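Long-range contacts in NalD (Pseudomonas aeruginosa PAO1, PDB 5DAJ), which represses transcription of the MexAB-OprM multidrug efflux pump as a TetR-family regulator and binds novobiocin, which induces expression of the pump: residues 98-103 / 183-188; 91-96 / 189-194; 150-155 / 200-205; 139-144 / 162-167; 56-61 / 123-128. All blocks are in the same frame, centred on the assembly; numbering follows the deposited sequence.

In the fold
Contacts 1 to 4 tie together the all-helical C-terminal part of NalD, while contact 5 joins it to the DNA-binding part. Contacts 1 and 2 are successive steps along helices 84-101 and 186-201, with centres about 9 Å apart, and they touch through Phe-184 on Leu-193. Contact 2 reaches contact 4 through Cys-92 SG and Leu-166 CD2, 4.1 Å apart. Contact 4 in turn meets contact 3, whose centre is about 13 Å away, as Leu-201 packs on Ala-162. Contacts 2, 3 and 4 each meet the second subunit through three residues, contacts 1 and 5 through one. Contact 5 lies about 25 Å from contact 4, centre to centre, along their shared helix 123-145.

Contact 1: 98-103 / 183-188; sequences SLLTQE and LFDPDT
The last turn of helix 84-101 meets the start of helix 186-201, and the backbones come nearest at Leu-100 and Pro-186, whose CA atoms are 6.6 Å apart. Gln-102 is the first residue to leave the helical torsions of 98-101; on the other side, a loop runs into Asp-185, the N-cap of the following helix. Leu-100 crosses Pro-186 at about a right angle, with its CG 4.0 Å from Pro-186 CG. Its CD1 branch extends past the ring, lying 3.9 Å from Asp-187 CB and 3.4 Å from Asp-185 OD1. Leu-99 adds a looser touch, CB to Pro-186 CG at 4.2 Å, and both Leu-99 and Pro-186 rest on Trp-177 of helix 159-179. Asp-185 has CG anti to its backbone N (chi1 176°), which brings OD2 over the first turn. There OD2 accepts Thr-188 N at 3.0 Å from above the carboxylate plane and takes the Thr-188 hydroxyl on its anti lone pair. Cohesion between these two segments is therefore aliphatic, whereas the Asp-185 carboxylate turns to its own segment: two donors grip OD2 and fix the helix start that presents Pro-186 to Leu-100.

Contact 2: 91-96 / 189-194; sequences LCLEAV and DAEHLL
Leu-93 and Leu-194 bury the most surface here, followed by Val-96 and Ala-190. The short segments cross obliquely, with 130° between their N-to-C directions and axes 9.4 Å apart at closest approach. Leu-93 has CG anti to its backbone N (chi1 179°), so that the CD1 branch reaches across to the opposite helix. CD1 lies 3.4 Å from Ala-190 CB and also meets the start of the next residue, 3.6 Å from Glu-191 N. The aliphatic part of Glu-191 flanks the same methyl, its CG 4.0 Å from Leu-93 CD1, while the extended chain carries the carboxylate onward to the exposed side. Leu-194 answers from the other helix. Its CG is anti to the carbonyl carbon (chi1 -62°), and its CD1 is laid against the backbone of helix 84-101, 3.6 Å from Leu-93 N and 4.1 Å from Cys-92 CB. Val-96, one turn after Cys-92, brings CG1 to 3.6 Å from Ala-190 CB, so the alanine methyl sits between Leu-93 and Val-96. The small residue lets the backbones approach, with Leu-93 CA and Ala-190 CA 6.1 Å apart. Helix 159-179 closes the groove, Ile-170 touching both Cys-92 and Leu-194. On a further face of helix 186-201, Asp-189 forms a salt bridge to Arg-160 of the second subunit, and Leu-193 packs on Ile-161 of that subunit.

Contact 3: 150-155 / 200-205; sequences RVRLHP and GLVRDW
His-154 has CG anti to its carbonyl carbon (chi1 -76°), which swings the ring across the end of helix 186-201, and Arg-152, bent at chi3 (54°), curls its guanidinium over Val-202. The His-154 backbone N donates to Leu-201 O at 3.2 Å. Its ring ND1 gives the same oxygen a weak second bond at 3.4 Å, while Val-202 O lies at the ring edge, 3.4 Å from CE1. Val-202 CG1 sits over one face of the Arg-152 guanidinium, 3.6 Å from NH2; NH1 is engaged in a salt bridge with Asp-83. Arg-152 O takes Arg-203 N at 2.8 Å, nearly along the C=O axis. Beyond this bond the Arg-203 chain runs out extended from CG to NE and crosses Pro-155 at about a right angle, NH2 lying 3.3 Å from Pro-155 CD. The bonds from His-154 N and Arg-203 N flank Leu-153 and Val-202, a non-hydrogen-bonded antiparallel pair with CA atoms 4.7 Å apart. A type I turn, Arg-150 to Leu-153, leads into it. The result is an isolated beta bridge in an otherwise helical TetR-family C-terminal domain, joining the connection before helix 159-179 to the chain leaving helix 186-201, beside the dimer interface.

Contact 4: 139-144 / 162-167; sequences LCEQLF and ASRALH
Charge pairing is confined to one salt bridge. Glu-141, its CG anti to the backbone N and its chain extended, offers OE1 to Arg-164 NH1 at 3.0 Å with a nearly straight N-H (169°). The oxygen lies in the guanidinium plane, but the carboxylate stands almost upright to it, the planes 81° apart, so OE1 is met from above its own plane. NH1 also bonds Arg-160 O, which helps to hold the guanidinium in place. The aromatic contact is a CH-pi interaction: Ala-162 CB lies over one face of Phe-144, 3.9 Å from the ring centroid and offset toward the rim near CD2 and CE2. Close packing does the rest. Ser-163 CB nestles against the other helix, 3.6 Å from Cys-140 CB and 3.5 Å from Glu-141 N, while its OG turns back to bond Pro-159 O and Arg-160 O of its own helix. This small residue lets Glu-141 CA and Ser-163 CA approach to 5.2 Å. The crossing pair, axes 8.7 Å apart, is backed by helix 84-101, whose Leu-88 touches Cys-140, Phe-144 and Leu-166. Helix 186-201 packs on Ala-162 through Leu-201, and Leu-193 of the second subunit covers Arg-164 and Ala-165.

Contact 5: 56-61 / 123-128; sequences HLFNEM and REAQER
His-56 opens the contact near the start of the N-terminal partner, helix 54-63. Its CG is anti to the backbone N (chi1 -171°), which places the CD2 edge of the ring 3.3 Å from Glu-124 OE2. The ring and carboxylate cross obliquely, their planes 37° apart. ND1 on the ring is bonded to Phe-51 O, and Glu-60 CG lies over one ring face, so the imidazole is held by the end of the preceding helix and by its own. The carboxylate could favour a protonated ring, although Arg-128 might oppose this, its NH1 4.5 Å from His-56 NE2. Glu-124 and Arg-128 themselves form only a long ion pair. Phe-58, next to touch, turns its ring edge to the partner helix, CD2 lying 3.6 Å from Ala-125 CB; Ile-111 and Leu-112 of helix 103-114 also pack on the ring. In the TetR fold, the helix after the predicted helix-turn-helix (32-51) links the DNA-binding domain to the C-terminal domain, and this is where helix 54-63 lies on the first turns of helix 123-145, the axes 8.5 Å apart and inclined at 33°. Asn-59 then reaches over Ala-125; these two are the nearest backbone pair, with CA atoms 5.5 Å apart. Its ND2 lies 3.6 Å from Ala-125 CA, and its OD1 meets the extended Arg-128 chain at CD, 3.0 Å away.

Contact 1: 98-103 / 183-188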
# COMPACT_ATOMS: atom_id res chain seq x y z
N SER A 98 11.95 11.63 -3.59
CA SER A 98 13.05 10.63 -3.63
C SER A 98 12.77 9.41 -4.53
O SER A 98 13.72 8.75 -5.00
CB SER A 98 13.39 10.12 -2.23
OG SER A 98 12.40 9.24 -1.75
N LEU A 99 11.49 9.12 -4.76
CA LEU A 99 11.06 8.06 -5.69
C LEU A 99 11.71 8.16 -7.07
O LEU A 99 12.00 7.15 -7.69
CB LEU A 99 9.55 8.08 -5.87
CG LEU A 99 8.71 7.57 -4.70
CD1 LEU A 99 7.25 7.95 -4.90
CD2 LEU A 99 8.86 6.07 -4.58
N LEU A 100 11.91 9.39 -7.54
CA LEU A 100 12.58 9.65 -8.82
C LEU A 100 14.09 9.73 -8.66
O LEU A 100 14.84 9.09 -9.40
CB LEU A 100 12.08 10.95 -9.47
CG LEU A 100 10.85 10.87 -10.38
CD1 LEU A 100 10.52 12.28 -10.87
CD2 LEU A 100 11.03 9.93 -11.56
N THR A 101 14.53 10.54 -7.71
CA THR A 101 15.96 10.87 -7.58
C THR A 101 16.87 9.74 -7.06
O THR A 101 18.09 9.82 -7.23
CB THR A 101 16.18 12.11 -6.69
OG1 THR A 101 15.60 11.89 -5.40
CG2 THR A 101 15.54 13.35 -7.32
N GLN A 102 16.30 8.71 -6.44
CA GLN A 102 17.08 7.59 -5.87
C GLN A 102 16.65 6.22 -6.40
O GLN A 102 15.74 5.60 -5.84
CB GLN A 102 16.98 7.62 -4.35
CG GLN A 102 17.68 8.80 -3.71
CD GLN A 102 17.40 8.91 -2.21
OE1 GLN A 102 17.18 7.90 -1.54
NE2 GLN A 102 17.40 10.13 -1.69
N GLU A 103 17.32 5.76 -7.46
CA GLU A 103 16.99 4.48 -8.11
C GLU A 103 17.06 3.29 -7.14
O GLU A 103 16.18 2.42 -7.20
CB GLU A 103 17.91 4.21 -9.30
CG GLU A 103 17.54 2.96 -10.09
CD GLU A 103 18.33 2.77 -11.38
OE1 GLU A 103 18.20 1.68 -11.98
OE2 GLU A 103 19.08 3.68 -11.79
N LEU A 183 0.79 7.51 -13.08
CA LEU A 183 -0.24 8.22 -12.31
C LEU A 183 0.10 9.66 -12.03
O LEU A 183 -0.76 10.54 -12.16
CB LEU A 183 -0.52 7.52 -10.97
CG LEU A 183 -1.49 6.35 -11.01
CD1 LEU A 183 -1.55 5.71 -9.63
CD2 LEU A 183 -2.89 6.77 -11.45
N PHE A 184 1.34 9.90 -11.63
CA PHE A 184 1.79 11.25 -11.39
C PHE A 184 3.30 11.38 -11.45
O PHE A 184 4.02 10.39 -11.53
CB PHE A 184 1.25 11.80 -10.05
CG PHE A 184 1.72 11.05 -8.83
CD1 PHE A 184 2.95 11.35 -8.25
CD2 PHE A 184 0.93 10.09 -8.25
CE1 PHE A 184 3.39 10.67 -7.12
CE2 PHE A 184 1.37 9.40 -7.12
CZ PHE A 184 2.60 9.69 -6.55
N ASP A 185 3.76 12.63 -11.43
CA ASP A 185 5.17 12.96 -11.42
C ASP A 185 5.61 13.33 -10.00
O ASP A 185 5.25 14.40 -9.50
CB ASP A 185 5.42 14.14 -12.36
CG ASP A 185 6.85 14.61 -12.34
OD1 ASP A 185 7.77 13.76 -12.31
OD2 ASP A 185 7.07 15.85 -12.36
N PRO A 186 6.39 12.45 -9.34
CA PRO A 186 6.86 12.73 -7.98
C PRO A 186 7.57 14.07 -7.80
O PRO A 186 7.48 14.66 -6.74
CB PRO A 186 7.84 11.58 -7.71
CG PRO A 186 7.33 10.46 -8.54
CD PRO A 186 6.82 11.12 -9.79
N ASP A 187 8.26 14.53 -8.83
CA ASP A 187 8.94 15.83 -8.77
C ASP A 187 7.95 16.99 -8.63
O ASP A 187 7.91 17.65 -7.60
CB ASP A 187 9.84 16.02 -10.00
CG ASP A 187 10.68 17.29 -9.94
OD1 ASP A 187 10.83 17.89 -8.86
OD2 ASP A 187 11.23 17.68 -11.00
N THR A 188 7.15 17.20 -9.67
CA THR A 188 6.30 18.40 -9.79
C THR A 188 4.89 18.29 -9.19
O THR A 188 4.25 19.32 -8.96
CB THR A 188 6.15 18.83 -11.27
OG1 THR A 188 5.53 17.79 -12.03
CG2 THR A 188 7.50 19.17 -11.87

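Contact 2: 91-96 / 189-194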
# COMPACT_ATOMS: atom_id res chain seq x y z
N LEU A 91 9.82 17.10 4.97
CA LEU A 91 10.25 15.69 5.03
C LEU A 91 9.40 14.78 4.14
O LEU A 91 9.94 13.93 3.42
CB LEU A 91 10.21 15.18 6.47
CG LEU A 91 10.59 13.70 6.66
CD1 LEU A 91 12.08 13.48 6.44
CD2 LEU A 91 10.18 13.21 8.03
N CYS A 92 8.08 14.93 4.22
CA CYS A 92 7.15 14.15 3.42
C CYS A 92 7.32 14.44 1.93
O CYS A 92 7.35 13.51 1.10
CB CYS A 92 5.71 14.45 3.81
SG CYS A 92 5.28 13.91 5.48
N LEU A 93 7.45 15.72 1.61
CA LEU A 93 7.68 16.16 0.23
C LEU A 93 8.93 15.51 -0.37
O LEU A 93 8.90 14.99 -1.48
CB LEU A 93 7.81 17.68 0.17
CG LEU A 93 8.08 18.30 -1.20
CD1 LEU A 93 6.93 18.03 -2.15
CD2 LEU A 93 8.31 19.80 -1.07
N GLU A 94 10.02 15.54 0.39
CA GLU A 94 11.29 14.94 -0.04
C GLU A 94 11.21 13.42 -0.20
O GLU A 94 11.78 12.85 -1.14
CB GLU A 94 12.40 15.28 0.94
CG GLU A 94 12.77 16.75 0.96
CD GLU A 94 13.82 17.09 2.01
OE1 GLU A 94 14.43 16.15 2.57
OE2 GLU A 94 14.03 18.30 2.26
N ALA A 95 10.49 12.78 0.71
CA ALA A 95 10.27 11.33 0.63
C ALA A 95 9.60 10.97 -0.70
O ALA A 95 10.07 10.07 -1.41
CB ALA A 95 9.41 10.86 1.80
N VAL A 96 8.52 11.68 -1.03
CA VAL A 96 7.79 11.44 -2.28
C VAL A 96 8.70 11.73 -3.48
O VAL A 96 8.78 10.94 -4.41
CB VAL A 96 6.49 12.27 -2.37
CG1 VAL A 96 5.87 12.19 -3.77
CG2 VAL A 96 5.49 11.80 -1.34
N ASP A 189 4.40 17.07 -8.95
CA ASP A 189 3.07 16.86 -8.35
C ASP A 189 3.05 16.65 -6.84
O ASP A 189 2.01 16.82 -6.21
CB ASP A 189 2.35 15.68 -9.00
CG ASP A 189 2.03 15.90 -10.46
OD1 ASP A 189 1.72 17.04 -10.87
OD2 ASP A 189 2.10 14.91 -11.22
N ALA A 190 4.19 16.27 -6.26
CA ALA A 190 4.27 16.00 -4.81
C ALA A 190 3.66 17.09 -3.94
O ALA A 190 2.89 16.81 -3.04
CB ALA A 190 5.71 15.76 -4.40
N GLU A 191 4.04 18.34 -4.21
CA GLU A 191 3.50 19.51 -3.49
C GLU A 191 1.98 19.50 -3.42
O GLU A 191 1.38 19.69 -2.36
CB GLU A 191 3.88 20.82 -4.18
CG GLU A 191 5.35 21.19 -4.11
CD GLU A 191 5.69 22.36 -5.02
OE1 GLU A 191 4.79 23.18 -5.32
OE2 GLU A 191 6.87 22.46 -5.43
N HIS A 192 1.37 19.29 -4.59
CA HIS A 192 -0.09 19.39 -4.75
C HIS A 192 -0.83 18.17 -4.22
O HIS A 192 -1.98 18.27 -3.81
CB HIS A 192 -0.43 19.61 -6.21
CG HIS A 192 0.16 20.85 -6.79
ND1 HIS A 192 -0.31 22.11 -6.48
CD2 HIS A 192 1.19 21.03 -7.64
CE1 HIS A 192 0.40 23.01 -7.13
NE2 HIS A 192 1.32 22.39 -7.84
N LEU A 193 -0.17 17.02 -4.24
CA LEU A 193 -0.73 15.78 -3.68
C LEU A 193 -0.80 15.83 -2.15
O LEU A 193 -1.75 15.30 -1.55
CB LEU A 193 0.10 14.58 -4.12
CG LEU A 193 -0.00 14.29 -5.62
CD1 LEU A 193 1.18 13.45 -6.10
CD2 LEU A 193 -1.32 13.61 -5.96
N LEU A 194 0.20 16.46 -1.54
CA LEU A 194 0.27 16.62 -0.09
C LEU A 194 -0.50 17.83 0.44
O LEU A 194 -1.01 17.80 1.56
CB LEU A 194 1.74 16.72 0.36
CG LEU A 194 2.61 15.50 0.06
CD1 LEU A 194 4.06 15.82 0.37
CD2 LEU A 194 2.16 14.28 0.84

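Contact 3: 150-155 / 200-205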
# COMPACT_ATOMS: atom_id res chain seq x y z
N ARG A 150 -0.64 21.42 18.38
CA ARG A 150 -2.02 20.98 18.71
C ARG A 150 -3.06 22.10 18.59
O ARG A 150 -4.15 21.88 18.05
CB ARG A 150 -2.06 20.39 20.12
CG ARG A 150 -3.41 19.86 20.57
CD ARG A 150 -3.47 19.53 22.07
NE ARG A 150 -3.41 18.08 22.25
CZ ARG A 150 -4.42 17.24 22.01
NH1 ARG A 150 -5.60 17.69 21.57
NH2 ARG A 150 -4.24 15.95 22.20
N VAL A 151 -2.71 23.28 19.09
CA VAL A 151 -3.56 24.48 19.00
C VAL A 151 -3.95 24.83 17.55
O VAL A 151 -4.99 25.44 17.31
CB VAL A 151 -2.86 25.69 19.69
CG1 VAL A 151 -3.52 27.01 19.34
CG2 VAL A 151 -2.88 25.51 21.20
N ARG A 152 -3.10 24.44 16.60
CA ARG A 152 -3.29 24.73 15.18
C ARG A 152 -4.12 23.69 14.42
O ARG A 152 -4.45 23.90 13.25
CB ARG A 152 -1.94 24.87 14.49
CG ARG A 152 -1.00 25.86 15.16
CD ARG A 152 0.26 26.08 14.33
NE ARG A 152 -0.06 26.47 12.96
CZ ARG A 152 0.79 26.47 11.94
NH1 ARG A 152 2.07 26.11 12.11
NH2 ARG A 152 0.36 26.85 10.73
N LEU A 153 -4.43 22.56 15.05
CA LEU A 153 -5.29 21.55 14.42
C LEU A 153 -6.73 22.03 14.40
O LEU A 153 -7.13 22.79 15.27
CB LEU A 153 -5.20 20.20 15.16
CG LEU A 153 -3.85 19.49 15.18
CD1 LEU A 153 -3.95 18.21 16.00
CD2 LEU A 153 -3.34 19.17 13.78
N HIS A 154 -7.50 21.56 13.42
CA HIS A 154 -8.94 21.88 13.37
C HIS A 154 -9.67 21.18 14.52
O HIS A 154 -9.18 20.18 15.04
CB HIS A 154 -9.61 21.49 12.04
CG HIS A 154 -9.31 22.42 10.91
ND1 HIS A 154 -8.11 22.42 10.25
CD2 HIS A 154 -10.08 23.35 10.30
CE1 HIS A 154 -8.14 23.34 9.29
NE2 HIS A 154 -9.32 23.92 9.30
N PRO A 155 -10.84 21.72 14.93
CA PRO A 155 -11.69 21.10 15.95
C PRO A 155 -11.95 19.62 15.65
O PRO A 155 -12.39 19.30 14.55
CB PRO A 155 -13.00 21.87 15.83
CG PRO A 155 -12.58 23.23 15.39
CD PRO A 155 -11.37 23.03 14.52
N GLY A 200 -6.06 20.46 5.30
CA GLY A 200 -7.17 19.85 6.06
C GLY A 200 -6.90 19.61 7.53
O GLY A 200 -7.82 19.58 8.34
N LEU A 201 -5.63 19.40 7.87
CA LEU A 201 -5.22 19.18 9.27
C LEU A 201 -5.01 20.48 10.03
O LEU A 201 -5.39 20.58 11.20
CB LEU A 201 -3.93 18.35 9.33
CG LEU A 201 -4.01 16.89 8.89
CD1 LEU A 201 -2.61 16.30 8.77
CD2 LEU A 201 -4.85 16.06 9.84
N VAL A 202 -4.40 21.46 9.37
CA VAL A 202 -3.89 22.67 10.04
C VAL A 202 -4.65 23.95 9.64
O VAL A 202 -4.92 24.18 8.46
CB VAL A 202 -2.38 22.85 9.76
CG1 VAL A 202 -1.82 24.05 10.51
CG2 VAL A 202 -1.62 21.60 10.17
N ARG A 203 -4.95 24.77 10.64
CA ARG A 203 -5.84 25.94 10.50
C ARG A 203 -5.39 26.96 9.46
O ARG A 203 -6.18 27.34 8.59
CB ARG A 203 -6.04 26.68 11.84
CG ARG A 203 -7.37 26.37 12.51
CD ARG A 203 -7.46 27.05 13.86
NE ARG A 203 -8.29 26.42 14.86
CZ ARG A 203 -9.61 26.28 14.87
NH1 ARG A 203 -10.39 26.67 13.86
NH2 ARG A 203 -10.17 25.70 15.94
N ASP A 204 -4.14 27.40 9.56
CA ASP A 204 -3.68 28.52 8.73
C ASP A 204 -3.17 28.06 7.37
O ASP A 204 -3.67 28.52 6.35
CB ASP A 204 -2.62 29.35 9.48
CG ASP A 204 -3.24 30.46 10.34
OD1 ASP A 204 -4.48 30.68 10.29
OD2 ASP A 204 -2.48 31.12 11.08
N TRP A 205 -2.20 27.17 7.37
CA TRP A 205 -1.53 26.68 6.14
C TRP A 205 -1.65 27.62 4.94
O TRP A 205 -0.65 28.05 4.39
CB TRP A 205 -2.03 25.29 5.75
CG TRP A 205 -0.97 24.51 5.05
CD1 TRP A 205 -0.90 24.22 3.72
CD2 TRP A 205 0.21 23.96 5.65
NE1 TRP A 205 0.25 23.51 3.45
CE2 TRP A 205 0.95 23.33 4.62
CE3 TRP A 205 0.71 23.93 6.95
CZ2 TRP A 205 2.16 22.68 4.86
CZ3 TRP A 205 1.91 23.28 7.18
CH2 TRP A 205 2.62 22.66 6.14

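Contact 4: 139-144 / 162-167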
# COMPACT_ATOMS: atom_id res chain seq x y z
N LEU A 139 6.22 9.43 16.38
CA LEU A 139 6.91 10.73 16.26
C LEU A 139 5.97 11.84 15.80
O LEU A 139 5.93 12.91 16.41
CB LEU A 139 8.10 10.64 15.30
CG LEU A 139 9.51 10.68 15.89
CD1 LEU A 139 9.72 9.71 17.05
CD2 LEU A 139 10.54 10.41 14.80
N CYS A 140 5.23 11.58 14.73
CA CYS A 140 4.23 12.53 14.22
C CYS A 140 3.16 12.84 15.26
O CYS A 140 2.83 14.00 15.50
CB CYS A 140 3.57 12.02 12.96
SG CYS A 140 4.68 12.01 11.55
N GLU A 141 2.66 11.79 15.89
CA GLU A 141 1.67 11.92 16.96
C GLU A 141 2.18 12.89 18.03
O GLU A 141 1.50 13.86 18.38
CB GLU A 141 1.37 10.55 17.59
CG GLU A 141 0.09 10.50 18.41
CD GLU A 141 -0.34 9.08 18.75
OE1 GLU A 141 0.14 8.11 18.11
OE2 GLU A 141 -1.17 8.92 19.67
N GLN A 142 3.40 12.64 18.50
CA GLN A 142 4.06 13.50 19.49
C GLN A 142 4.21 14.94 19.00
O GLN A 142 3.98 15.88 19.76
CB GLN A 142 5.42 12.93 19.86
CG GLN A 142 6.17 13.68 20.96
CD GLN A 142 7.68 13.46 20.94
OE1 GLN A 142 8.45 14.40 21.20
NE2 GLN A 142 8.12 12.24 20.66
N LEU A 143 4.60 15.10 17.74
CA LEU A 143 4.72 16.42 17.11
C LEU A 143 3.39 17.18 17.11
O LEU A 143 3.32 18.31 17.58
CB LEU A 143 5.27 16.30 15.68
CG LEU A 143 5.20 17.52 14.76
CD1 LEU A 143 5.75 18.77 15.41
CD2 LEU A 143 5.96 17.25 13.48
N PHE A 144 2.34 16.53 16.60
CA PHE A 144 0.99 17.12 16.61
C PHE A 144 0.46 17.37 18.03
O PHE A 144 -0.36 18.25 18.23
CB PHE A 144 -0.01 16.23 15.86
CG PHE A 144 0.17 16.22 14.38
CD1 PHE A 144 0.01 17.38 13.63
CD2 PHE A 144 0.46 15.04 13.72
CE1 PHE A 144 0.17 17.36 12.26
CE2 PHE A 144 0.63 15.02 12.34
CZ PHE A 144 0.48 16.18 11.61
N ALA A 162 -4.43 12.43 13.13
CA ALA A 162 -3.62 13.23 12.21
C ALA A 162 -2.40 12.45 11.71
O ALA A 162 -2.14 12.39 10.51
CB ALA A 162 -3.17 14.52 12.88
N SER A 163 -1.65 11.85 12.63
CA SER A 163 -0.45 11.10 12.27
C SER A 163 -0.77 9.90 11.37
O SER A 163 0.00 9.56 10.48
CB SER A 163 0.32 10.62 13.50
OG SER A 163 -0.53 9.88 14.36
N ARG A 164 -1.91 9.28 11.63
CA ARG A 164 -2.33 8.09 10.88
C ARG A 164 -2.89 8.44 9.51
O ARG A 164 -2.60 7.75 8.55
CB ARG A 164 -3.35 7.27 11.68
CG ARG A 164 -2.68 6.51 12.80
CD ARG A 164 -3.60 6.21 13.95
NE ARG A 164 -2.89 5.46 14.98
CZ ARG A 164 -2.01 5.98 15.85
NH1 ARG A 164 -1.68 7.25 15.82
NH2 ARG A 164 -1.46 5.19 16.75
N ALA A 165 -3.66 9.52 9.44
CA ALA A 165 -4.15 10.04 8.17
C ALA A 165 -2.97 10.41 7.27
O ALA A 165 -2.92 10.00 6.10
CB ALA A 165 -5.05 11.25 8.37
N LEU A 166 -2.01 11.13 7.84
CA LEU A 166 -0.83 11.57 7.09
C LEU A 166 -0.02 10.40 6.58
O LEU A 166 0.31 10.33 5.40
CB LEU A 166 0.08 12.47 7.93
CG LEU A 166 1.37 12.94 7.24
CD1 LEU A 166 1.11 13.63 5.91
CD2 LEU A 166 2.16 13.85 8.14
N HIS A 167 0.30 9.47 7.47
CA HIS A 167 1.11 8.31 7.09
C HIS A 167 0.45 7.48 6.00
O HIS A 167 1.13 7.01 5.07
CB HIS A 167 1.43 7.40 8.28
CG HIS A 167 2.25 6.21 7.89
ND1 HIS A 167 1.68 4.98 7.63
CD2 HIS A 167 3.56 6.08 7.62
CE1 HIS A 167 2.63 4.14 7.26
NE2 HIS A 167 3.78 4.78 7.25

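Contact 5: 56-61 / 123-128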
# COMPACT_ATOMS: atom_id res chain seq x y z
N HIS A 56 16.04 -12.09 7.33
CA HIS A 56 17.08 -11.21 7.84
C HIS A 56 17.82 -10.52 6.70
O HIS A 56 18.16 -9.35 6.82
CB HIS A 56 18.08 -11.98 8.69
CG HIS A 56 19.05 -11.09 9.41
ND1 HIS A 56 20.41 -11.14 9.17
CD2 HIS A 56 18.87 -10.14 10.35
CE1 HIS A 56 21.02 -10.26 9.95
NE2 HIS A 56 20.11 -9.63 10.67
N LEU A 57 18.06 -11.27 5.62
CA LEU A 57 18.68 -10.72 4.41
C LEU A 57 17.83 -9.57 3.87
O LEU A 57 18.32 -8.46 3.66
CB LEU A 57 18.82 -11.81 3.34
CG LEU A 57 19.71 -11.46 2.14
CD1 LEU A 57 20.29 -12.73 1.53
CD2 LEU A 57 18.98 -10.67 1.07
N PHE A 58 16.55 -9.86 3.69
CA PHE A 58 15.57 -8.88 3.22
C PHE A 58 15.55 -7.62 4.09
O PHE A 58 15.46 -6.51 3.59
CB PHE A 58 14.18 -9.52 3.20
CG PHE A 58 13.10 -8.63 2.66
CD1 PHE A 58 13.02 -8.37 1.32
CD2 PHE A 58 12.16 -8.08 3.50
CE1 PHE A 58 12.01 -7.57 0.81
CE2 PHE A 58 11.15 -7.27 3.00
CZ PHE A 58 11.08 -7.02 1.65
N ASN A 59 15.65 -7.82 5.40
CA ASN A 59 15.66 -6.73 6.36
C ASN A 59 16.91 -5.85 6.28
O ASN A 59 16.83 -4.61 6.38
CB ASN A 59 15.52 -7.28 7.78
CG ASN A 59 14.62 -6.44 8.65
OD1 ASN A 59 15.00 -6.02 9.72
ND2 ASN A 59 13.41 -6.16 8.18
N GLU A 60 18.07 -6.49 6.14
CA GLU A 60 19.34 -5.80 5.93
C GLU A 60 19.30 -4.98 4.65
O GLU A 60 19.87 -3.89 4.59
CB GLU A 60 20.50 -6.80 5.87
CG GLU A 60 20.84 -7.44 7.20
CD GLU A 60 21.35 -6.44 8.23
OE1 GLU A 60 22.36 -5.76 7.97
OE2 GLU A 60 20.70 -6.32 9.30
N MSE A 61 18.62 -5.51 3.64
CA MSE A 61 18.45 -4.82 2.37
C MSE A 61 17.66 -3.55 2.56
O MSE A 61 18.08 -2.47 2.16
CB MSE A 61 17.78 -5.73 1.34
CG MSE A 61 17.72 -5.10 -0.05
SE MSE A 61 16.63 -6.23 -1.24
CE MSE A 61 18.14 -7.43 -1.56
N ARG A 123 8.37 -13.51 8.58
CA ARG A 123 7.80 -12.98 9.83
C ARG A 123 8.67 -11.87 10.42
O ARG A 123 8.17 -10.80 10.76
CB ARG A 123 7.65 -14.09 10.88
CG ARG A 123 6.76 -13.74 12.06
CD ARG A 123 5.32 -14.16 11.80
NE ARG A 123 4.46 -13.92 12.95
CZ ARG A 123 3.17 -14.28 13.02
NH1 ARG A 123 2.58 -14.90 12.00
NH2 ARG A 123 2.48 -14.02 14.12
N GLU A 124 9.97 -12.15 10.53
CA GLU A 124 10.96 -11.21 11.09
C GLU A 124 10.98 -9.86 10.36
O GLU A 124 11.07 -8.80 10.99
CB GLU A 124 12.36 -11.82 11.03
CG GLU A 124 13.47 -10.93 11.60
CD GLU A 124 14.86 -11.50 11.37
OE1 GLU A 124 15.02 -12.74 11.20
OE2 GLU A 124 15.81 -10.70 11.37
N ALA A 125 10.91 -9.93 9.03
CA ALA A 125 10.92 -8.73 8.19
C ALA A 125 9.69 -7.86 8.39
O ALA A 125 9.80 -6.64 8.48
CB ALA A 125 11.02 -9.12 6.73
N GLN A 126 8.53 -8.51 8.47
CA GLN A 126 7.28 -7.81 8.75
C GLN A 126 7.28 -7.14 10.13
O GLN A 126 6.85 -6.00 10.27
CB GLN A 126 6.08 -8.77 8.66
CG GLN A 126 4.75 -8.11 8.97
CD GLN A 126 3.55 -8.91 8.49
OE1 GLN A 126 2.72 -8.40 7.73
NE2 GLN A 126 3.45 -10.16 8.93
N GLU A 127 7.74 -7.87 11.14
CA GLU A 127 7.80 -7.35 12.51
C GLU A 127 8.62 -6.06 12.58
O GLU A 127 8.16 -5.05 13.13
CB GLU A 127 8.38 -8.39 13.48
CG GLU A 127 7.38 -9.48 13.87
CD GLU A 127 8.00 -10.62 14.67
OE1 GLU A 127 9.24 -10.79 14.67
OE2 GLU A 127 7.23 -11.37 15.31
N ARG A 128 9.80 -6.08 11.97
CA ARG A 128 10.68 -4.89 11.96
C ARG A 128 10.17 -3.77 11.05
O ARG A 128 10.36 -2.58 11.34
CB ARG A 128 12.14 -5.26 11.64
CG ARG A 128 12.96 -5.40 12.91
CD ARG A 128 14.37 -5.91 12.64
NE ARG A 128 15.01 -6.43 13.84
CZ ARG A 128 16.20 -7.02 13.89
NH1 ARG A 128 16.95 -7.16 12.80
NH2 ARG A 128 16.66 -7.46 15.06